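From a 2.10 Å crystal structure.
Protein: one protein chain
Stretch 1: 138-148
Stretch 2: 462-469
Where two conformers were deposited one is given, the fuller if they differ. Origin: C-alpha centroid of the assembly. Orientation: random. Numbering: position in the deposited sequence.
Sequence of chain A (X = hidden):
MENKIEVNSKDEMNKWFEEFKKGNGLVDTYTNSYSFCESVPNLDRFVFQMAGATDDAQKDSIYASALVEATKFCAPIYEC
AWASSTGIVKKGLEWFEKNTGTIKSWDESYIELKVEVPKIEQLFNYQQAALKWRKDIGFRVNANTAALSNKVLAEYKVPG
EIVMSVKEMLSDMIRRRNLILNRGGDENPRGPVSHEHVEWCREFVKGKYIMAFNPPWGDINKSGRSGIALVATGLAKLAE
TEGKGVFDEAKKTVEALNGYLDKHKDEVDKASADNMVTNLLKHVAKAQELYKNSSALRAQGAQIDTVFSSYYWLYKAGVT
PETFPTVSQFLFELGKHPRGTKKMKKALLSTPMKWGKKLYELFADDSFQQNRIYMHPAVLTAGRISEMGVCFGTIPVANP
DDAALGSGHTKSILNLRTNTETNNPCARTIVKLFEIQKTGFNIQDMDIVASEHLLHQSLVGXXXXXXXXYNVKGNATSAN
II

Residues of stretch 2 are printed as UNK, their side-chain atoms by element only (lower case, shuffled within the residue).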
ATOM      1  N   GLY A 138       1.866  -6.505  17.525  1.00 43.82           N
ATOM      2  CA  GLY A 138       0.781  -5.711  18.100  1.00 44.63           C
ATOM      3  C   GLY A 138       0.752  -4.276  17.614  1.00 42.81           C
ATOM      4  O   GLY A 138       0.644  -3.356  18.409  1.00 43.32           O
ATOM      5  N   PHE A 139       0.867  -4.052  16.313  1.00 41.25           N
ATOM      6  CA  PHE A 139       0.877  -2.654  15.800  1.00 39.90           C
ATOM      7  C   PHE A 139      -0.449  -1.926  16.074  1.00 41.18           C
ATOM      8  O   PHE A 139      -0.446  -0.756  16.486  1.00 40.44           O
ATOM      9  CB  PHE A 139       1.203  -2.557  14.288  1.00 38.22           C
ATOM     10  CG  PHE A 139       1.378  -1.107  13.802  1.00 36.30           C
ATOM     11  CD1 PHE A 139       2.454  -0.342  14.234  1.00 35.23           C
ATOM     12  CD2 PHE A 139       0.459  -0.520  12.954  1.00 34.75           C
ATOM     13  CE1 PHE A 139       2.601   0.952  13.834  1.00 33.07           C
ATOM     14  CE2 PHE A 139       0.597   0.798  12.521  1.00 32.19           C
ATOM     15  CZ  PHE A 139       1.647   1.542  12.964  1.00 32.54           C
ATOM     16  N   ARG A 140      -1.571  -2.627  15.860  1.00 42.34           N
ATOM     17  CA  ARG A 140      -2.895  -2.049  16.053  0.50 43.69           C
ATOM     18  C   ARG A 140      -3.132  -1.648  17.506  1.00 45.30           C
ATOM     19  O   ARG A 140      -3.161  -2.495  18.343  1.00 46.77           O
ATOM     20  CB  ARG A 140      -4.000  -3.051  15.625  0.50 44.69           C
ATOM     21  CG  ARG A 140      -5.397  -2.423  15.536  0.50 46.38           C
ATOM     22  CD  ARG A 140      -6.516  -3.427  15.679  0.50 48.92           C
ATOM     23  NE  ARG A 140      -7.792  -2.746  15.856  0.50 51.65           N
ATOM     24  CZ  ARG A 140      -8.818  -2.778  15.008  0.50 52.44           C
ATOM     25  NH1 ARG A 140      -8.770  -3.476  13.883  0.50 51.76           N
ATOM     26  NH2 ARG A 140      -9.909  -2.098  15.305  0.50 53.85           N
ATOM     27  N   VAL A 141      -3.302  -0.353  17.769  1.00 45.22           N
ATOM     28  CA  VAL A 141      -3.729   0.117  19.088  1.00 47.48           C
ATOM     29  C   VAL A 141      -4.990   0.963  18.999  1.00 48.46           C
ATOM     30  O   VAL A 141      -5.482   1.393  19.999  1.00 50.31           O
ATOM     31  CB  VAL A 141      -2.647   0.937  19.802  1.00 47.36           C
ATOM     32  CG1 VAL A 141      -1.532   0.009  20.261  1.00 47.79           C
ATOM     33  CG2 VAL A 141      -2.137   2.049  18.910  1.00 44.61           C
ATOM     34  N   ASN A 142      -5.495   1.208  17.793  1.00 47.65           N
ATOM     35  CA  ASN A 142      -6.710   2.018  17.559  1.00 48.32           C
ATOM     36  C   ASN A 142      -7.086   1.889  16.083  1.00 46.93           C
ATOM     37  O   ASN A 142      -6.365   1.225  15.312  1.00 45.23           O
ATOM     38  CB  ASN A 142      -6.562   3.509  17.994  1.00 47.80           C
ATOM     39  CG  ASN A 142      -5.412   4.287  17.260  1.00 46.23           C
ATOM     40  OD1 ASN A 142      -4.893   3.904  16.159  1.00 42.02           O
ATOM     41  ND2 ASN A 142      -5.028   5.413  17.878  1.00 44.43           N
ATOM     42  N   ALA A 143      -8.195   2.511  15.684  1.00 47.54           N
ATOM     43  CA  ALA A 143      -8.664   2.435  14.292  1.00 46.77           C
ATOM     44  C   ALA A 143      -7.663   3.062  13.325  1.00 44.47           C
ATOM     45  O   ALA A 143      -7.537   2.611  12.210  1.00 43.76           O
ATOM     46  CB  ALA A 143     -10.029   3.096  14.134  1.00 48.18           C
ATOM     47  N   ASN A 144      -6.948   4.102  13.760  1.00 43.66           N
ATOM     48  CA  ASN A 144      -5.915   4.764  12.912  1.00 41.39           C
ATOM     49  C   ASN A 144      -4.750   3.840  12.588  1.00 39.71           C
ATOM     50  O   ASN A 144      -4.047   4.089  11.651  1.00 38.81           O
ATOM     51  CB  ASN A 144      -5.376   6.037  13.595  1.00 40.88           C
ATOM     52  CG  ASN A 144      -6.422   7.184  13.670  1.00 43.12           C
ATOM     53  OD1 ASN A 144      -7.412   7.240  12.882  1.00 42.46           O
ATOM     54  ND2 ASN A 144      -6.180   8.133  14.613  1.00 43.15           N
ATOM     55  N   THR A 145      -4.546   2.769  13.372  1.00 40.25           N
ATOM     56  CA  THR A 145      -3.435   1.830  13.161  1.00 38.79           C
ATOM     57  C   THR A 145      -3.918   0.436  12.761  1.00 39.73           C
ATOM     58  O   THR A 145      -3.207  -0.550  12.969  1.00 40.10           O
ATOM     59  CB  THR A 145      -2.565   1.778  14.429  1.00 39.49           C
ATOM     60  OG1 THR A 145      -3.399   1.518  15.591  1.00 39.44           O
ATOM     61  CG2 THR A 145      -1.754   3.128  14.594  1.00 37.87           C
ATOM     62  N   ALA A 146      -5.123   0.363  12.199  1.00 40.44           N
ATOM     63  CA  ALA A 146      -5.770  -0.901  11.833  1.00 41.82           C
ATOM     64  C   ALA A 146      -5.580  -1.253  10.388  1.00 41.26           C
ATOM     65  O   ALA A 146      -5.233  -0.394   9.564  1.00 40.06           O
ATOM     66  CB  ALA A 146      -7.339  -0.855  12.158  1.00 43.17           C
ATOM     67  N   ALA A 147      -5.796  -2.543  10.093  1.00 42.83           N
ATOM     68  CA  ALA A 147      -5.946  -3.028   8.715  1.00 43.03           C
ATOM     69  C   ALA A 147      -7.410  -2.887   8.362  1.00 44.52           C
ATOM     70  O   ALA A 147      -8.259  -3.470   9.001  1.00 46.79           O
ATOM     71  CB  ALA A 147      -5.494  -4.473   8.594  1.00 43.40           C
ATOM     72  N   LEU A 148      -7.700  -2.094   7.353  1.00 44.76           N
ATOM     73  CA  LEU A 148      -9.066  -1.831   6.925  1.00 46.27           C
ATOM     74  C   LEU A 148      -9.591  -2.987   6.133  1.00 47.98           C
ATOM     75  O   LEU A 148      -8.843  -3.658   5.438  1.00 46.22           O
ATOM     76  CB  LEU A 148      -9.135  -0.557   6.076  1.00 45.24           C
ATOM     77  CG  LEU A 148      -8.857   0.727   6.870  1.00 44.79           C
ATOM     78  CD1 LEU A 148      -8.624   1.904   5.956  1.00 43.84           C
ATOM     79  CD2 LEU A 148      -9.988   0.987   7.803  1.00 46.81           C
ATOM     80  N   UNK A 462      -9.135   5.818   3.974  1.00 43.81           N
ATOM     81  CA  UNK A 462      -8.041   5.978   4.910  1.00 43.15           C
ATOM     82  C   UNK A 462      -8.161   7.331   5.557  1.00 42.74           C
ATOM     83  O   UNK A 462      -8.341   8.326   4.873  1.00 42.97           O
ATOM     84  c   UNK A 462      -6.351   4.404   3.742  1.00 43.05           C
ATOM     85  c   UNK A 462      -3.781   4.466   3.738  1.00 43.30           C
ATOM     86  c   UNK A 462      -5.054   4.249   2.893  1.00 41.82           C
ATOM     87  c   UNK A 462      -6.644   5.828   4.246  1.00 41.68           C
ATOM     88  n   UNK A 462      -2.456   4.028   3.122  1.00 41.35           N
ATOM     89  N   UNK A 463      -8.072   7.347   6.871  1.00 42.58           N
ATOM     90  CA  UNK A 463      -8.059   8.556   7.653  1.00 42.84           C
ATOM     91  C   UNK A 463      -6.790   8.700   8.532  1.00 41.13           C
ATOM     92  O   UNK A 463      -6.770   9.500   9.464  1.00 41.67           O
ATOM     93  n   UNK A 463     -11.665   8.960   9.763  1.00 54.84           N
ATOM     94  c   UNK A 463      -9.302   8.598   8.504  1.00 45.33           C
ATOM     95  c   UNK A 463     -10.524   8.726   7.656  1.00 48.35           C
ATOM     96  o   UNK A 463     -12.802   8.929   7.839  1.00 58.38           O
ATOM     97  c   UNK A 463     -11.755   8.878   8.426  1.00 52.81           C
ATOM     98  N   UNK A 464      -5.757   7.920   8.208  1.00 39.17           N
ATOM     99  CA  UNK A 464      -4.469   7.959   8.840  1.00 37.67           C
ATOM    100  C   UNK A 464      -3.477   7.333   7.875  1.00 36.17           C
ATOM    101  O   UNK A 464      -3.861   6.411   7.105  1.00 35.88           O
ATOM    102  o   UNK A 464      -3.177   6.849  10.602  1.00 37.44           O
ATOM    103  c   UNK A 464      -4.481   7.161  10.132  1.00 38.75           C
ATOM    104  N   UNK A 465      -2.210   7.821   7.894  1.00 34.17           N
ATOM    105  CA  UNK A 465      -1.148   7.160   7.145  1.00 32.48           C
ATOM    106  C   UNK A 465      -0.771   5.759   7.635  1.00 31.78           C
ATOM    107  O   UNK A 465      -0.118   5.036   6.884  1.00 29.11           O
ATOM    108  c   UNK A 465      -1.731   9.044   8.562  1.00 34.20           C
ATOM    109  c   UNK A 465       0.064   8.112   7.283  1.00 31.72           C
ATOM    110  c   UNK A 465      -0.220   8.980   8.397  1.00 33.30           C
ATOM    111  N   UNK A 466      -1.190   5.390   8.881  1.00 32.67           N
ATOM    112  CA  UNK A 466      -0.820   4.120   9.486  1.00 32.88           C
ATOM    113  C   UNK A 466      -1.827   2.995   9.306  1.00 33.27           C
ATOM    114  O   UNK A 466      -1.627   1.938   9.844  1.00 33.26           O
ATOM    115  c   UNK A 466       2.999   5.854  11.007  1.00 32.47           C
ATOM    116  c   UNK A 466       1.912   4.910  10.908  1.00 32.48           C
ATOM    117  c   UNK A 466       0.616   5.304  11.115  1.00 32.93           C
ATOM    118  c   UNK A 466      -0.488   4.336  10.956  1.00 33.98           C
ATOM    119  c   UNK A 466       1.414   7.549  11.521  1.00 34.02           C
ATOM    120  c   UNK A 466       0.358   6.630  11.425  1.00 32.97           C
ATOM    121  c   UNK A 466       2.749   7.140  11.313  1.00 31.36           C
ATOM    122  N   UNK A 467      -2.868   3.244   8.536  1.00 33.62           N
ATOM    123  CA  UNK A 467      -3.821   2.231   8.130  1.00 34.85           C
ATOM    124  C   UNK A 467      -3.347   1.475   6.923  1.00 34.03           C
ATOM    125  O   UNK A 467      -2.743   2.040   6.057  1.00 34.38           O
ATOM    126  c   UNK A 467      -7.058   4.185   8.887  1.00 39.80           C
ATOM    127  n   UNK A 467      -7.978   4.208   9.845  1.00 40.05           N
ATOM    128  c   UNK A 467      -5.196   2.862   7.825  1.00 35.67           C
ATOM    129  o   UNK A 467      -7.067   4.983   7.917  1.00 38.30           O
ATOM    130  c   UNK A 467      -5.974   3.143   9.056  1.00 37.92           C
ATOM    131  N   UNK A 468      -3.611   0.185   6.886  1.00 34.83           N
ATOM    132  CA  UNK A 468      -3.355  -0.672   5.721  1.00 34.57           C
ATOM    133  C   UNK A 468      -4.695  -0.847   5.086  1.00 35.43           C
ATOM    134  O   UNK A 468      -5.692  -1.175   5.789  1.00 36.96           O
ATOM    135  c   UNK A 468      -2.727  -3.098   5.061  1.00 35.97           C
ATOM    136  n   UNK A 468      -1.560  -3.661   4.805  1.00 34.01           N
ATOM    137  c   UNK A 468      -2.714  -1.990   6.160  1.00 34.35           C
ATOM    138  o   UNK A 468      -3.781  -3.454   4.491  1.00 36.07           O
ATOM    139  N   UNK A 469      -4.771  -0.646   3.771  1.00 35.23           N
ATOM    140  CA  UNK A 469      -6.078  -0.709   3.081  1.00 36.87           C
ATOM    141  C   UNK A 469      -6.141  -1.819   2.034  1.00 38.03           C
ATOM    142  O   UNK A 469      -7.025  -1.784   1.146  1.00 38.94           O
ATOM    143  c   UNK A 469      -6.427   0.668   2.454  1.00 36.03           C
TER
HETATM  144  O   HOH W   1      -6.360  -4.261   4.873  1.00 44.48           O

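Position 462 carries four carbons in an unbranched row ending in a nitrogen. The second carbon lies 4.0 Å from CD1 of Leu 148; a chain of this make is Lys 462. Its aliphatic part offers a greasy surface, while the terminal amine leads away and is hydrogen-bonded elsewhere in the structure.

At position 463 three carbons run out, the third bearing one oxygen and one nitrogen. The first, CB of position 463, comes no nearer to stretch 1 than 5.0 Å, to OD1 of Asn 144. A terminal amide at this length identifies Gln 463. It is exposed and points sideways, a setting that a polar chain tolerates well.

Position 464 has one carbon followed by one oxygen, directed toward stretch 1, the oxygen 3.1 Å from O of Asn 144. This is Ser 464. Its OG also accepts a hydrogen bond from backbone N of position 466 (3.0 Å). A short hydroxyl thus braces its own turn while sitting against the opposing backbone.

At position 465 three carbons close a ring onto the backbone nitrogen, facing away and touching nothing on stretch 1: Pro 465. Its phi of -66° suits the second place of the type I turn that runs from Ser 464 to position 467.

Position 466 shows one carbon and then a ring of six carbons, one of them 4.0 Å from CZ of Phe 139, hence Phe 466. The pair, through CD1 of Phe 466, makes an apolar contact in a buried setting, and backbone O of Phe 466 meets the edge of the Phe 139 ring, 3.7 Å from CE2 of Phe 139.

Position 467 again has three carbons, the third with an oxygen and a nitrogen, the nitrogen 2.9 Å from O of Ala 143: Gln 467. Its NE2 donates to that carbonyl, while its OE1 accepts from N of Gln 463 (2.8 Å). The amide therefore ties the neighbouring stretch to its own loop.

At position 468 the second of two carbons carries an oxygen and a nitrogen; the first lies 4.5 Å from CB of Ala 147. This is Asn 468. Water 1 lies 2.7 Å from OD1 of Asn 468 and 2.6 Å from O of Leu 148, linking the two. With ND2 bonded elsewhere in the structure, both ends of the buried amide have partners.

Position 469 has one side-chain carbon, CB, 4.3 Å from CD1 of Leu 148; this is Ala 469. Its methyl packs there, buried, without bringing in a polar group.

The contact joins backbone pairing to side-chain anchoring. N of Asn 468 donates to O of Ala 146 (3.2 Å), and N of Leu 148 to O of Asn 468 (2.7 Å), forming a single beta bridge. Gln 467 fastens the 3-10 segment, and Phe 139 and Leu 148 add apolar packing.

Stretch 2 462-469: KQSPFQNA
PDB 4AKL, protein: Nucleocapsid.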